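PDB 3F4S: putative uncharacterized protein from Wolbachia pipientis, which probably acts as a thioredoxin-fold oxidoreductase of the DsbA family, introducing disulfide bonds into other proteins through its redox-active cysteine pair. Local coordinates for residues 104-107 with 108-111; 113-116 with 117-120; 126-129 with 130-133; 138-141 with 142-145. The protein carries 1 engineered substitution. All coordinates share one frame; numbering follows the deposited sequence. Where two conformers were deposited one is given.

Interaction 1 (104-107 with 108-111); sequences YFNF and NKAV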
ATOM      1  N   TYR A 104      -1.076  10.199   4.720  1.00 25.95           N
ATOM      2  CA  TYR A 104      -1.431   8.786   4.742  1.00 23.81           C
ATOM      3  C   TYR A 104      -0.225   7.908   4.416  1.00 22.44           C
ATOM      4  O   TYR A 104       0.110   6.974   5.157  1.00 22.65           O
ATOM      5  CB  TYR A 104      -2.542   8.527   3.732  1.00 25.19           C
ATOM      6  CG  TYR A 104      -3.081   7.119   3.740  1.00 25.50           C
ATOM      7  CD1 TYR A 104      -4.036   6.735   4.670  1.00 28.43           C
ATOM      8  CD2 TYR A 104      -2.653   6.178   2.811  1.00 25.54           C
ATOM      9  CE1 TYR A 104      -4.548   5.459   4.684  1.00 27.95           C
ATOM     10  CE2 TYR A 104      -3.177   4.890   2.806  1.00 27.66           C
ATOM     11  CZ  TYR A 104      -4.118   4.541   3.754  1.00 27.44           C
ATOM     12  OH  TYR A 104      -4.645   3.276   3.787  1.00 29.65           O
ATOM     13  N   PHE A 105       0.425   8.213   3.300  1.00 23.66           N
ATOM     14  CA  PHE A 105       1.637   7.511   2.903  1.00 21.88           C
ATOM     15  C   PHE A 105       2.706   7.592   3.994  1.00 21.04           C
ATOM     16  O   PHE A 105       3.355   6.591   4.309  1.00 19.46           O
ATOM     17  CB  PHE A 105       2.183   8.075   1.585  1.00 24.52           C
ATOM     18  CG  PHE A 105       3.539   7.532   1.216  1.00 27.07           C
ATOM     19  CD1 PHE A 105       3.667   6.247   0.710  1.00 28.17           C
ATOM     20  CD2 PHE A 105       4.686   8.298   1.387  1.00 28.90           C
ATOM     21  CE1 PHE A 105       4.916   5.731   0.378  1.00 28.42           C
ATOM     22  CE2 PHE A 105       5.940   7.794   1.050  1.00 28.76           C
ATOM     23  CZ  PHE A 105       6.054   6.505   0.546  1.00 28.05           C
ATOM     24  N   ASN A 106       2.869   8.779   4.582  1.00 20.52           N
ATOM     25  CA  ASN A 106       3.884   8.986   5.615  1.00 21.50           C
ATOM     26  C   ASN A 106       3.583   8.209   6.892  1.00 19.81           C
ATOM     27  O   ASN A 106       4.497   7.768   7.591  1.00 20.72           O
ATOM     28  CB  ASN A 106       4.081  10.475   5.916  1.00 24.60           C
ATOM     29  CG  ASN A 106       4.983  11.153   4.904  1.00 28.54           C
ATOM     30  OD1 ASN A 106       5.749  10.494   4.207  1.00 29.02           O
ATOM     31  ND2 ASN A 106       4.892  12.476   4.814  1.00 31.63           N
ATOM     32  N   PHE A 107       2.302   8.036   7.198  1.00 18.90           N
ATOM     33  CA  PHE A 107       1.944   7.220   8.342  1.00 17.17           C
ATOM     34  C   PHE A 107       2.356   5.762   8.105  1.00 15.81           C
ATOM     35  O   PHE A 107       3.030   5.144   8.943  1.00 14.80           O
ATOM     36  CB  PHE A 107       0.447   7.294   8.670  1.00 17.15           C
ATOM     37  CG  PHE A 107       0.029   6.285   9.704  1.00 16.86           C
ATOM     38  CD1 PHE A 107       0.179   6.562  11.060  1.00 19.11           C
ATOM     39  CD2 PHE A 107      -0.433   5.029   9.324  1.00 17.36           C
ATOM     40  CE1 PHE A 107      -0.175   5.627  12.020  1.00 19.20           C
ATOM     41  CE2 PHE A 107      -0.784   4.083  10.275  1.00 18.57           C
ATOM     42  CZ  PHE A 107      -0.655   4.379  11.626  1.00 18.56           C
ATOM     43  N   ASN A 108       1.936   5.201   6.975  1.00 16.72           N
ATOM     44  CA  ASN A 108       2.306   3.822   6.665  1.00 16.48           C
ATOM     45  C   ASN A 108       3.820   3.638   6.643  1.00 18.11           C
ATOM     46  O   ASN A 108       4.338   2.644   7.162  1.00 16.77           O
ATOM     47  CB  ASN A 108       1.652   3.346   5.366  1.00 17.89           C
ATOM     48  CG  ASN A 108       0.149   3.230   5.495  1.00 19.03           C
ATOM     49  OD1 ASN A 108      -0.360   2.849   6.547  1.00 18.69           O
ATOM     50  ND2 ASN A 108      -0.572   3.588   4.439  1.00 21.27           N
ATOM     51  N   LYS A 109       4.516   4.611   6.056  1.00 17.43           N
ATOM     52  CA  LYS A 109       5.978   4.621   6.014  1.00 17.45           C
ATOM     53  C   LYS A 109       6.584   4.553   7.423  1.00 17.66           C
ATOM     54  O   LYS A 109       7.535   3.798   7.675  1.00 16.41           O
ATOM     55  CB  LYS A 109       6.488   5.866   5.280  1.00 20.10           C
ATOM     56  CG  LYS A 109       8.006   5.944   5.206  1.00 22.68           C
ATOM     57  CD  LYS A 109       8.450   6.947   4.154  1.00 28.48           C
ATOM     58  CE  LYS A 109       8.013   8.346   4.529  1.00 33.42           C
ATOM     59  NZ  LYS A 109       8.933   8.956   5.524  1.00 38.97           N
ATOM     60  N   ALA A 110       6.030   5.342   8.337  1.00 16.20           N
ATOM     61  CA  ALA A 110       6.514   5.363   9.716  1.00 16.31           C
ATOM     62  C   ALA A 110       6.299   4.009  10.388  1.00 16.71           C
ATOM     63  O   ALA A 110       7.169   3.526  11.114  1.00 16.57           O
ATOM     64  CB  ALA A 110       5.820   6.456  10.514  1.00 17.91           C
ATOM     65  N   VAL A 111       5.138   3.399  10.168  1.00 16.79           N
ATOM     66  CA  VAL A 111       4.888   2.082  10.760  1.00 16.97           C
ATOM     67  C   VAL A 111       5.896   1.053  10.224  1.00 15.70           C
ATOM     68  O   VAL A 111       6.533   0.325  11.000  1.00 16.17           O
ATOM     69  CB  VAL A 111       3.418   1.610  10.560  1.00 14.21           C
ATOM     70  CG1 VAL A 111       3.207   0.227  11.189  1.00 14.16           C
ATOM     71  CG2 VAL A 111       2.434   2.645  11.165  1.00 15.16           C
TER
HETATM   72  O   HOH W   1       7.074   8.697   7.847  1.00 27.95           O
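Y104 O accepts the backbone N-H of N108 at 3.1 Å between Y104 O and N108 N, an almost straight bond (174° at the hydrogen), and the i to i+4 series continues with K109 to F105, A110 to N106 and V111 to F107. The carbonyl of N106 does double duty: besides A110 N it takes a hydrogen bond from water 1, which lies 2.8 Å from N106 O and in turn accepts from K109 NZ at 3.0 Å. To reach that water the lysine leaves the helix with CG anti to the backbone N (chi1 180°) and then bends at its last two torsions, which brings CE to 3.1 Å from N106 OD1 while CD passes F105 CE2. A long, flexible cation suits this partly exposed side.

On the buried side, N108 lays its amide nitrogen over one face of the Y104 ring, with ND2 3.3 Å from Y104 CE2 and the amide plane nearly perpendicular to the ring (85°). N108 OD1, though buried, has no polar partner in the model, so its desolvation is not repaid by a hydrogen bond there. V111, one turn after F107, puts CG2 over the face of its ring in a CH-pi contact, 3.9 Å from the ring centroid; a branched valine fits closely against the aromatic surface.

Helix 101-113 belongs to the helical part of this DsbA-like thioredoxin fold. Its N108 touches F79 and H81 of strand 75-81, F107 stacks on the ring of Y98, and F107 and V111 together meet I132 of helix 127-135.

Interaction 2 (113-116 with 117-120); sequences NSID and SWNY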
ATOM      1  N   ASN A 113       8.831   1.642   8.995  0.50 15.23           N
ATOM      2  CA  ASN A 113      10.148   2.040   9.485  0.50 16.12           C
ATOM      3  C   ASN A 113      10.405   1.624  10.922  0.50 14.84           C
ATOM      4  O   ASN A 113      11.549   1.435  11.325  0.50 15.57           O
ATOM      5  CB  ASN A 113      10.321   3.558   9.381  0.50 16.84           C
ATOM      6  CG  ASN A 113      10.712   4.003   7.995  0.50 21.82           C
ATOM      7  OD1 ASN A 113      11.139   3.197   7.172  0.50 25.90           O
ATOM      8  ND2 ASN A 113      10.571   5.296   7.729  0.50 21.35           N
ATOM      9  N   SER A 114       9.339   1.492  11.700  0.70 13.86           N
ATOM     10  CA  SER A 114       9.486   1.276  13.134  0.70 15.63           C
ATOM     11  C   SER A 114       9.247  -0.178  13.546  0.70 14.91           C
ATOM     12  O   SER A 114       9.055  -0.473  14.725  0.70 15.87           O
ATOM     13  CB  SER A 114       8.552   2.213  13.898  0.70 18.09           C
ATOM     14  OG  SER A 114       8.844   3.566  13.586  0.70 19.58           O
ATOM     15  N   ILE A 115       9.288  -1.085  12.578  1.00 14.64           N
ATOM     16  CA  ILE A 115       8.935  -2.481  12.830  1.00 15.68           C
ATOM     17  C   ILE A 115       9.659  -3.103  14.041  1.00 14.93           C
ATOM     18  O   ILE A 115       9.056  -3.885  14.783  1.00 14.99           O
ATOM     19  CB  ILE A 115       9.135  -3.358  11.561  1.00 16.00           C
ATOM     20  CG1 ILE A 115       8.537  -4.756  11.758  1.00 15.21           C
ATOM     21  CG2 ILE A 115      10.603  -3.438  11.184  1.00 15.74           C
ATOM     22  CD1 ILE A 115       8.456  -5.554  10.479  1.00 17.24           C
ATOM     23  N   ASP A 116      10.931  -2.754  14.251  1.00 15.97           N
ATOM     24  CA  ASP A 116      11.694  -3.294  15.391  1.00 14.77           C
ATOM     25  C   ASP A 116      11.136  -2.858  16.750  1.00 15.08           C
ATOM     26  O   ASP A 116      11.548  -3.383  17.793  1.00 18.05           O
ATOM     27  CB  ASP A 116      13.171  -2.875  15.342  1.00 16.70           C
ATOM     28  CG  ASP A 116      13.953  -3.532  14.214  1.00 19.00           C
ATOM     29  OD1 ASP A 116      13.379  -4.278  13.392  1.00 18.27           O
ATOM     30  OD2 ASP A 116      15.171  -3.271  14.148  1.00 24.52           O
ATOM     31  N   SER A 117      10.226  -1.888  16.746  1.00 15.17           N
ATOM     32  CA  SER A 117       9.777  -1.279  17.995  1.00 16.79           C
ATOM     33  C   SER A 117       8.446  -1.796  18.544  1.00 17.27           C
ATOM     34  O   SER A 117       8.016  -1.362  19.615  1.00 17.24           O
ATOM     35  CB  SER A 117       9.723   0.243  17.866  1.00 16.99           C
ATOM     36  OG  SER A 117      11.013   0.789  17.697  1.00 20.40           O
ATOM     37  N   TRP A 118       7.779  -2.694  17.819  1.00 16.62           N
ATOM     38  CA  TRP A 118       6.605  -3.352  18.376  1.00 14.86           C
ATOM     39  C   TRP A 118       7.015  -4.130  19.625  1.00 16.31           C
ATOM     40  O   TRP A 118       8.203  -4.410  19.840  1.00 17.16           O
ATOM     41  CB  TRP A 118       5.999  -4.338  17.372  1.00 14.34           C
ATOM     42  CG  TRP A 118       5.336  -3.724  16.193  1.00 13.78           C
ATOM     43  CD1 TRP A 118       5.764  -3.776  14.890  1.00 17.26           C
ATOM     44  CD2 TRP A 118       4.100  -3.002  16.182  1.00 14.22           C
ATOM     45  NE1 TRP A 118       4.884  -3.110  14.080  1.00 16.17           N
ATOM     46  CE2 TRP A 118       3.847  -2.631  14.841  1.00 14.82           C
ATOM     47  CE3 TRP A 118       3.191  -2.616  17.174  1.00 15.76           C
ATOM     48  CZ2 TRP A 118       2.718  -1.899  14.464  1.00 15.97           C
ATOM     49  CZ3 TRP A 118       2.064  -1.887  16.795  1.00 17.29           C
ATOM     50  CH2 TRP A 118       1.837  -1.542  15.450  1.00 16.44           C
ATOM     51  N   ASN A 119       6.029  -4.491  20.437  1.00 15.65           N
ATOM     52  CA  ASN A 119       6.241  -5.400  21.559  1.00 16.03           C
ATOM     53  C   ASN A 119       5.986  -6.822  21.080  1.00 18.07           C
ATOM     54  O   ASN A 119       4.839  -7.207  20.840  1.00 18.25           O
ATOM     55  CB  ASN A 119       5.296  -5.042  22.713  1.00 17.34           C
ATOM     56  CG  ASN A 119       5.579  -5.832  23.982  1.00 18.51           C
ATOM     57  OD1 ASN A 119       6.155  -6.921  23.945  1.00 19.06           O
ATOM     58  ND2 ASN A 119       5.173  -5.277  25.117  1.00 18.20           N
ATOM     59  N   TYR A 120       7.053  -7.602  20.916  1.00 16.53           N
ATOM     60  CA  TYR A 120       6.914  -8.952  20.363  1.00 17.27           C
ATOM     61  C   TYR A 120       6.482 -10.000  21.391  1.00 17.30           C
ATOM     62  O   TYR A 120       6.250 -11.168  21.058  1.00 17.91           O
ATOM     63  CB  TYR A 120       8.185  -9.351  19.588  1.00 17.34           C
ATOM     64  CG  TYR A 120       8.246  -8.585  18.288  1.00 15.43           C
ATOM     65  CD1 TYR A 120       7.607  -9.071  17.151  1.00 14.79           C
ATOM     66  CD2 TYR A 120       8.880  -7.349  18.210  1.00 15.77           C
ATOM     67  CE1 TYR A 120       7.620  -8.360  15.956  1.00 15.06           C
ATOM     68  CE2 TYR A 120       8.889  -6.625  17.025  1.00 16.82           C
ATOM     69  CZ  TYR A 120       8.266  -7.144  15.898  1.00 15.18           C
ATOM     70  OH  TYR A 120       8.265  -6.445  14.711  1.00 15.87           O
TER
HETATM   71  O   HOH W   2      11.116  -4.962  19.956  1.00 29.10           O
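I115 O receives the phenol of Y120, whose OH donates to it over 2.7 Å from above the carbonyl plane (41° out of it), while the oxygen itself lies near the plane of the tyrosine ring, at its edge. Tyrosine suits this exposed turn because its long, rigid ring can span the gap and donate a hydrogen bond to a backbone oxygen. The second direct bond is a backbone one, S117 N to S114 O at 2.7 Å, and it closes a tight turn. Water 2 lies between D116 O and W118 O, 2.7 Å from D116 O, and can donate to either, though it has more acceptors in reach than protons.

These bonds shape the beginning of the connection between helices 101-113 and 127-135, within the helical portion of the DsbA-like fold: S114 leaves helical geometry and a short 3-10 segment follows.

Carbon-oxygen contacts surround the phenol bond: I115 CG1 lies 3.4 Å from Y120 OH, and W118 CD1 3.3 Å from I115 O. The apolar contact is I115 CG1 with W118 CD1, at 4.3 Å. The broad apolar indole of W118 is buried, packing on L128 and L129 of helix 127-135, with R87 making a cation-pi contact to it. I115 touches S55 and R59 of helix 52-60.

Interaction 3 (126-129 with 130-133); sequences LTLL and QRIA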
ATOM      1  N   LEU A 126       0.043  -1.490  21.884  1.00 16.94           N
ATOM      2  CA  LEU A 126       0.056  -0.525  20.777  1.00 16.81           C
ATOM      3  C   LEU A 126       0.858   0.747  21.086  1.00 15.77           C
ATOM      4  O   LEU A 126       0.654   1.798  20.467  1.00 17.30           O
ATOM      5  CB  LEU A 126      -1.377  -0.172  20.357  1.00 16.86           C
ATOM      6  CG  LEU A 126      -2.239  -1.373  19.944  1.00 18.75           C
ATOM      7  CD1 LEU A 126      -3.639  -0.921  19.529  1.00 20.54           C
ATOM      8  CD2 LEU A 126      -1.570  -2.168  18.824  1.00 18.57           C
ATOM      9  N   THR A 127       1.792   0.648  22.022  1.00 15.46           N
ATOM     10  CA  THR A 127       2.661   1.785  22.356  1.00 16.96           C
ATOM     11  C   THR A 127       3.295   2.405  21.102  1.00 16.64           C
ATOM     12  O   THR A 127       3.410   3.624  20.983  1.00 17.54           O
ATOM     13  CB  THR A 127       3.773   1.363  23.334  1.00 18.91           C
ATOM     14  OG1 THR A 127       3.189   0.931  24.565  1.00 21.32           O
ATOM     15  CG2 THR A 127       4.721   2.527  23.619  1.00 21.00           C
ATOM     16  N   LEU A 128       3.707   1.566  20.158  1.00 16.55           N
ATOM     17  CA  LEU A 128       4.328   2.088  18.941  1.00 17.14           C
ATOM     18  C   LEU A 128       3.384   3.047  18.219  1.00 17.46           C
ATOM     19  O   LEU A 128       3.803   4.112  17.755  1.00 16.88           O
ATOM     20  CB  LEU A 128       4.760   0.958  17.995  1.00 17.41           C
ATOM     21  CG  LEU A 128       5.267   1.443  16.629  1.00 16.22           C
ATOM     22  CD1 LEU A 128       6.386   2.492  16.773  1.00 17.92           C
ATOM     23  CD2 LEU A 128       5.767   0.266  15.787  1.00 18.18           C
ATOM     24  N   LEU A 129       2.112   2.671  18.114  1.00 15.97           N
ATOM     25  CA  LEU A 129       1.138   3.547  17.465  1.00 14.32           C
ATOM     26  C   LEU A 129       0.908   4.836  18.270  1.00 15.85           C
ATOM     27  O   LEU A 129       0.693   5.891  17.689  1.00 17.52           O
ATOM     28  CB  LEU A 129      -0.188   2.817  17.192  1.00 14.80           C
ATOM     29  CG  LEU A 129      -0.111   1.580  16.284  1.00 16.03           C
ATOM     30  CD1 LEU A 129      -1.502   1.021  15.992  1.00 16.61           C
ATOM     31  CD2 LEU A 129       0.634   1.873  14.988  1.00 17.64           C
ATOM     32  N   GLN A 130       0.935   4.749  19.599  1.00 17.24           N
ATOM     33  CA  GLN A 130       0.839   5.952  20.431  1.00 18.16           C
ATOM     34  C   GLN A 130       2.001   6.892  20.125  1.00 17.78           C
ATOM     35  O   GLN A 130       1.824   8.107  20.056  1.00 19.04           O
ATOM     36  CB  GLN A 130       0.846   5.613  21.924  1.00 18.79           C
ATOM     37  CG  GLN A 130      -0.295   4.720  22.387  1.00 20.02           C
ATOM     38  CD  GLN A 130      -0.228   4.407  23.876  1.00 25.55           C
ATOM     39  OE1 GLN A 130       0.607   4.947  24.608  1.00 29.68           O
ATOM     40  NE2 GLN A 130      -1.123   3.544  24.334  1.00 27.30           N
ATOM     41  N   ARG A 131       3.188   6.321  19.940  1.00 16.98           N
ATOM     42  CA  ARG A 131       4.369   7.120  19.644  1.00 18.25           C
ATOM     43  C   ARG A 131       4.244   7.795  18.281  1.00 16.10           C
ATOM     44  O   ARG A 131       4.500   8.995  18.130  1.00 17.54           O
ATOM     45  CB  ARG A 131       5.636   6.263  19.715  1.00 17.81           C
ATOM     46  CG  ARG A 131       6.914   7.029  19.367  1.00 17.94           C
ATOM     47  CD  ARG A 131       7.484   6.554  18.048  1.00 20.30           C
ATOM     48  NE  ARG A 131       8.242   5.316  18.225  1.00 21.29           N
ATOM     49  CZ  ARG A 131       8.904   4.690  17.261  1.00 27.63           C
ATOM     50  NH1 ARG A 131       8.896   5.154  16.015  1.00 30.01           N
ATOM     51  NH2 ARG A 131       9.573   3.586  17.545  1.00 31.69           N
ATOM     52  N   ILE A 132       3.834   7.025  17.288  1.00 15.24           N
ATOM     53  CA  ILE A 132       3.678   7.573  15.947  1.00 16.80           C
ATOM     54  C   ILE A 132       2.591   8.651  15.913  1.00 16.95           C
ATOM     55  O   ILE A 132       2.747   9.687  15.259  1.00 18.16           O
ATOM     56  CB  ILE A 132       3.406   6.465  14.920  1.00 16.37           C
ATOM     57  CG1 ILE A 132       4.664   5.594  14.765  1.00 17.55           C
ATOM     58  CG2 ILE A 132       2.964   7.071  13.588  1.00 17.11           C
ATOM     59  CD1 ILE A 132       4.491   4.368  13.867  1.00 18.93           C
ATOM     60  N   ALA A 133       1.496   8.407  16.624  1.00 16.74           N
ATOM     61  CA  ALA A 133       0.417   9.381  16.743  1.00 17.45           C
ATOM     62  C   ALA A 133       0.920  10.682  17.374  1.00 18.53           C
ATOM     63  O   ALA A 133       0.639  11.773  16.884  1.00 21.67           O
ATOM     64  CB  ALA A 133      -0.726   8.799  17.559  1.00 20.69           C
TER
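L128 CD1 sits over the centre of one face of the R131 guanidinium, 3.4 Å from R131 CZ, a methyl resting on the face of a planar cation. The two residues lie near the start of helix 127-135, in the helical part of the thioredoxin-like DsbA fold, where L126 occupies the N-cap position. R131 reaches this place by starting out trans to its own backbone N (chi1 178°) and bending at the next two torsions, folding the chain back over the leucine. Arginine suits the spot because its flat head can cover an apolar side chain and still keep its N-H groups for partners at the rim; R131 NH1 bonds to S114 OG in the preceding loop.

The same L128 branch also meets I132 one turn along, with CD1 of L128 3.9 Å from CD1 of I132. Leucine and isoleucine are apt here, since this buried side of the helix faces W118 and, through I132, F107 and V111 of helix 101-113. L129 shares the contact with W118 and also reaches A91 and L94 of helix 86-94 and F143 of helix 140-147. The small A133 also lies against F143.

Along the axis the regular bonds run from Q130 N to L126 O (3.1 Å), R131 N to T127 O and I132 N to L128 O. On the outer side, T127 OG1 bonds to D125 OD1, and the extended, exposed Q130 chain passes L126 O with CG at 3.6 Å. The last bond of the series, from A133 N to L129 O, is 2.8 Å long.

Interaction 4 (138-141 with 142-145); sequences LKQD and AFNQ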
ATOM      1  N   LEU A 138      -1.372  13.895  16.288  1.00 24.87           N
ATOM      2  CA  LEU A 138      -2.724  13.362  16.313  1.00 25.64           C
ATOM      3  C   LEU A 138      -3.215  13.378  17.757  1.00 27.33           C
ATOM      4  O   LEU A 138      -2.576  12.812  18.641  1.00 30.21           O
ATOM      5  CB  LEU A 138      -2.738  11.933  15.755  1.00 25.67           C
ATOM      6  CG  LEU A 138      -4.103  11.275  15.532  1.00 27.52           C
ATOM      7  CD1 LEU A 138      -4.921  12.047  14.498  1.00 27.88           C
ATOM      8  CD2 LEU A 138      -3.934   9.820  15.106  1.00 25.96           C
ATOM      9  N   LYS A 139      -4.341  14.037  18.003  1.00 29.22           N
ATOM     10  CA  LYS A 139      -4.842  14.150  19.369  1.00 31.63           C
ATOM     11  C   LYS A 139      -5.366  12.814  19.887  1.00 32.98           C
ATOM     12  O   LYS A 139      -5.805  11.965  19.109  1.00 32.08           O
ATOM     13  CB  LYS A 139      -5.915  15.235  19.473  1.00 32.73           C
ATOM     14  CG  LYS A 139      -5.340  16.642  19.560  1.00 36.25           C
ATOM     15  CD  LYS A 139      -6.421  17.682  19.780  1.00 39.86           C
ATOM     16  CE  LYS A 139      -7.066  17.553  21.156  0.50 40.18           C
ATOM     17  NZ  LYS A 139      -7.956  18.717  21.467  0.50 40.26           N
ATOM     18  N   GLN A 140      -5.323  12.629  21.202  1.00 33.77           N
ATOM     19  CA  GLN A 140      -5.722  11.353  21.788  1.00 34.25           C
ATOM     20  C   GLN A 140      -7.152  10.942  21.426  1.00 33.88           C
ATOM     21  O   GLN A 140      -7.406   9.772  21.134  1.00 33.47           O
ATOM     22  CB  GLN A 140      -5.533  11.352  23.308  1.00 36.66           C
ATOM     23  CG  GLN A 140      -5.702   9.975  23.933  0.50 35.92           C
ATOM     24  CD  GLN A 140      -4.755   8.944  23.338  0.50 36.15           C
ATOM     25  OE1 GLN A 140      -3.629   9.264  22.957  0.50 35.67           O
ATOM     26  NE2 GLN A 140      -5.209   7.702  23.260  0.50 37.68           N
ATOM     27  N   ASP A 141      -8.086  11.891  21.438  1.00 33.82           N
ATOM     28  CA  ASP A 141      -9.473  11.544  21.117  1.00 33.98           C
ATOM     29  C   ASP A 141      -9.624  11.038  19.679  1.00 33.04           C
ATOM     30  O   ASP A 141     -10.373  10.094  19.419  1.00 35.29           O
ATOM     31  CB  ASP A 141     -10.453  12.694  21.413  1.00 35.10           C
ATOM     32  CG  ASP A 141     -10.079  14.002  20.718  0.50 36.74           C
ATOM     33  OD1 ASP A 141      -9.071  14.045  19.981  0.50 36.44           O
ATOM     34  OD2 ASP A 141     -10.808  15.001  20.918  0.50 38.41           O
ATOM     35  N   ALA A 142      -8.909  11.665  18.752  1.00 31.74           N
ATOM     36  CA  ALA A 142      -8.921  11.239  17.358  1.00 29.48           C
ATOM     37  C   ALA A 142      -8.270   9.865  17.222  1.00 27.35           C
ATOM     38  O   ALA A 142      -8.785   8.992  16.520  1.00 26.00           O
ATOM     39  CB  ALA A 142      -8.195  12.257  16.494  1.00 28.80           C
ATOM     40  N   PHE A 143      -7.133   9.689  17.894  1.00 26.17           N
ATOM     41  CA  PHE A 143      -6.439   8.401  17.949  1.00 24.94           C
ATOM     42  C   PHE A 143      -7.387   7.294  18.416  1.00 25.80           C
ATOM     43  O   PHE A 143      -7.529   6.257  17.760  1.00 25.25           O
ATOM     44  CB  PHE A 143      -5.233   8.504  18.895  1.00 24.52           C
ATOM     45  CG  PHE A 143      -4.513   7.203  19.128  1.00 25.27           C
ATOM     46  CD1 PHE A 143      -3.521   6.775  18.258  1.00 22.68           C
ATOM     47  CD2 PHE A 143      -4.803   6.425  20.242  1.00 26.96           C
ATOM     48  CE1 PHE A 143      -2.850   5.577  18.476  1.00 24.31           C
ATOM     49  CE2 PHE A 143      -4.139   5.233  20.467  1.00 27.69           C
ATOM     50  CZ  PHE A 143      -3.159   4.808  19.585  1.00 25.79           C
ATOM     51  N   ASN A 144      -8.037   7.523  19.554  1.00 27.69           N
ATOM     52  CA  ASN A 144      -8.910   6.517  20.142  1.00 29.73           C
ATOM     53  C   ASN A 144     -10.065   6.163  19.223  1.00 29.07           C
ATOM     54  O   ASN A 144     -10.431   4.999  19.083  1.00 29.35           O
ATOM     55  CB  ASN A 144      -9.453   6.990  21.490  1.00 31.67           C
ATOM     56  CG  ASN A 144      -8.406   6.963  22.581  1.00 37.42           C
ATOM     57  OD1 ASN A 144      -7.438   6.207  22.506  1.00 39.30           O
ATOM     58  ND2 ASN A 144      -8.601   7.782  23.610  1.00 37.99           N
ATOM     59  N   GLN A 145     -10.643   7.179  18.600  1.00 29.17           N
ATOM     60  CA  GLN A 145     -11.742   6.961  17.684  1.00 30.98           C
ATOM     61  C   GLN A 145     -11.287   6.126  16.492  1.00 28.19           C
ATOM     62  O   GLN A 145     -11.957   5.175  16.089  1.00 28.61           O
ATOM     63  CB  GLN A 145     -12.333   8.293  17.228  1.00 33.52           C
ATOM     64  CG  GLN A 145     -13.599   8.131  16.414  1.00 35.99           C
ATOM     65  CD  GLN A 145     -14.587   9.254  16.648  0.50 40.36           C
ATOM     66  OE1 GLN A 145     -14.237  10.303  17.188  0.50 42.62           O
ATOM     67  NE2 GLN A 145     -15.832   9.038  16.243  0.50 42.99           N
TER
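Q140 and N144 face each other one turn apart on the outer side of helix 140-147, where Q140 NE2 donates to N144 OD1 at 2.8 Å in a weak, strongly bent bond (122° at the hydrogen). Q140 NE2 also lies 3.3 Å from F143 CD2, since the glutamine side chain runs alongside the ring: its CG is anti to N (chi1 -170°) and the chain bends at chi2. Two amides suit this surface, as each can both donate and accept hydrogen bonds.

With CG between the backbone N and the carbonyl carbon (chi1 55°), the D141 carboxylate sits beside the following peptide, where OD1 accepts a weak bond from A142 N at 2.7 Å. The N-H groups of the first turn point toward the N-terminal end, so a negative charge here is probably favourable. L138 CD1 rests on A142 CB at 3.8 Å, and L138 CD2 lies near the plane of the F143 ring, at its edge.

Behind these side chains, K139 at the N-cap position offers its carbonyl to F143 N, 2.9 Å from K139 O, and N144 N and Q145 N follow onto Q140 O and D141 O. The helix belongs to the helical portion of the DsbA-like thioredoxin fold; L138 lies against C97, whose disulfide to C146 ties a loop to this helix. F143 packs on L129, Q130 and A133 of helix 127-135, while it and L138 also meet L94 of helix 86-94.

Overall arrangement
Interaction 1 lies nearest the chain centre, about 10 Å from it; interactions 1 to 3 are partly buried, and interaction 4 is at the surface. Interactions 1 and 3 bury their apolar sides against each other, with V111 CG2 3.8 Å from I132 CD1, and so join helices 101-113 and 127-135; interaction 2, in the loop between them, packs W118 on both. Interaction 4 reaches back through F143 to A133 of interaction 3, but does not touch interaction 1. Chemistry follows place: ring faces meet an amide and a methyl in interaction 1, a guanidinium covers a leucine in interaction 3, interaction 2 adds a phenol-to-carbonyl bond and interaction 4 two weak side-chain bonds.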